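Local coordinates for putative Outer membrane protein (PDB 6GW5) that probably serves as the extracellular adhesin domain of the outer membrane protein SabA, a lectin-like module through which Helicobacter pylori attaches to host glycans, at residues 20-25 with 353-358. Residues are numbered along the deposited sequence; the frame is centred on the assembly and turned at random.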
# COMPACT_ATOMS: atom_id res chain seq x y z
N ASN A 20 17.22 -27.75 9.95
CA ASN A 20 16.73 -26.39 10.09
C ASN A 20 15.34 -26.31 9.58
O ASN A 20 14.52 -25.59 10.12
CB ASN A 20 17.61 -25.42 9.34
CG ASN A 20 18.84 -25.03 10.14
OD1 ASN A 20 19.86 -25.64 10.02
ND2 ASN A 20 18.71 -24.05 10.98
N GLN A 21 15.10 -27.08 8.51
CA GLN A 21 13.83 -27.14 7.82
C GLN A 21 12.78 -27.73 8.77
O GLN A 21 11.69 -27.22 8.91
CB GLN A 21 14.02 -28.01 6.54
CG GLN A 21 12.89 -27.97 5.54
CD GLN A 21 12.83 -26.70 4.68
OE1 GLN A 21 13.81 -25.92 4.57
NE2 GLN A 21 11.71 -26.51 4.03
N VAL A 22 13.12 -28.82 9.42
CA VAL A 22 12.18 -29.41 10.30
C VAL A 22 11.80 -28.43 11.41
O VAL A 22 10.61 -28.28 11.72
CB VAL A 22 12.73 -30.71 10.87
CG1 VAL A 22 11.88 -31.18 12.07
CG2 VAL A 22 12.76 -31.76 9.77
N ALA A 23 12.80 -27.77 12.00
CA ALA A 23 12.54 -26.79 13.07
C ALA A 23 11.58 -25.66 12.63
O ALA A 23 10.71 -25.21 13.41
CB ALA A 23 13.85 -26.17 13.55
N SER A 24 11.74 -25.23 11.39
CA SER A 24 10.96 -24.14 10.88
C SER A 24 9.53 -24.62 10.56
O SER A 24 8.58 -23.95 10.89
CB SER A 24 11.65 -23.55 9.65
OG SER A 24 10.93 -22.45 9.17
N LEU A 25 9.41 -25.77 9.91
CA LEU A 25 8.12 -26.44 9.73
C LEU A 25 7.32 -26.72 11.05
O LEU A 25 6.11 -26.52 11.09
CB LEU A 25 8.30 -27.72 8.91
CG LEU A 25 8.58 -27.41 7.44
CD1 LEU A 25 9.02 -28.68 6.75
CD2 LEU A 25 7.38 -26.81 6.67
N THR A 353 3.03 -32.85 4.91
CA THR A 353 3.70 -33.75 4.00
C THR A 353 5.20 -33.49 3.95
O THR A 353 6.01 -34.42 3.91
CB THR A 353 3.09 -33.62 2.59
OG1 THR A 353 1.75 -34.10 2.64
CG2 THR A 353 3.91 -34.39 1.51
N GLU A 354 5.55 -32.22 3.89
CA GLU A 354 6.93 -31.79 3.69
C GLU A 354 7.76 -32.10 4.92
O GLU A 354 8.93 -32.43 4.80
CB GLU A 354 6.97 -30.29 3.41
CG GLU A 354 8.36 -29.75 3.09
CD GLU A 354 8.30 -28.29 2.65
OE1 GLU A 354 7.67 -28.00 1.60
OE2 GLU A 354 8.90 -27.45 3.36
N ILE A 355 7.19 -31.93 6.12
CA ILE A 355 7.97 -32.23 7.31
C ILE A 355 8.24 -33.71 7.41
O ILE A 355 9.33 -34.11 7.83
CB ILE A 355 7.31 -31.67 8.62
CG1 ILE A 355 8.36 -31.61 9.70
CG2 ILE A 355 6.06 -32.46 9.02
CD1 ILE A 355 7.85 -30.93 10.93
N VAL A 356 7.28 -34.53 6.97
CA VAL A 356 7.45 -35.97 7.02
C VAL A 356 8.54 -36.38 6.02
O VAL A 356 9.46 -37.09 6.39
CB VAL A 356 6.13 -36.75 6.78
CG1 VAL A 356 6.40 -38.23 6.71
CG2 VAL A 356 5.15 -36.50 7.90
N THR A 357 8.42 -35.92 4.77
CA THR A 357 9.46 -36.21 3.79
C THR A 357 10.81 -35.79 4.34
O THR A 357 11.76 -36.52 4.27
CB THR A 357 9.23 -35.47 2.47
OG1 THR A 357 7.90 -35.68 2.04
CG2 THR A 357 10.15 -35.93 1.40
N THR A 358 10.87 -34.59 4.88
CA THR A 358 12.11 -34.06 5.36
C THR A 358 12.68 -34.85 6.55
O THR A 358 13.88 -34.99 6.68
CB THR A 358 11.95 -32.58 5.70
OG1 THR A 358 11.51 -31.89 4.52
CG2 THR A 358 13.27 -31.96 6.15
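Leu25 and Ile355 form the tight part of this contact: Leu25 lays CD1 against the backbone of the other helix, 3.7 Å from Ile355 CA, while Ile355 returns its CD1 to 3.8 Å from Leu25 CB. With CG1 anti to the backbone N (chi1 -161°), the extended Ile355 chain also brings that methyl near the carbonyl O and CG1 of Val22. One turn along helix 348-370, Thr358 takes over, its methyl CG2 meeting Val22 CG2 at 3.7 Å and brushing the CB of Gln21. Its hydroxyl is turned back into its own helix, where OG1 donates to Glu354 O, 2.7 Å away; the backbone N of Thr358 reaches the same oxygen from the opposite face of the carbonyl plane. Here segments 20-25, in a predicted coiled coil, and 353-358 run roughly antiparallel (axes at 152°), pairing an N-terminal helix with one late in the chain, far from the chain's centre. Tyr397 and Tyr399 cover Ile355 from a loop. The partly exposed flank is polar and looser: Gln21, bent at chi2, donates from NE2 to Glu354 OE2 at 3.0 Å, a bent bond (138°) lying in the amide plane but arriving from above the carboxylate. That same OE2 also lies close to both Leu25 methyls.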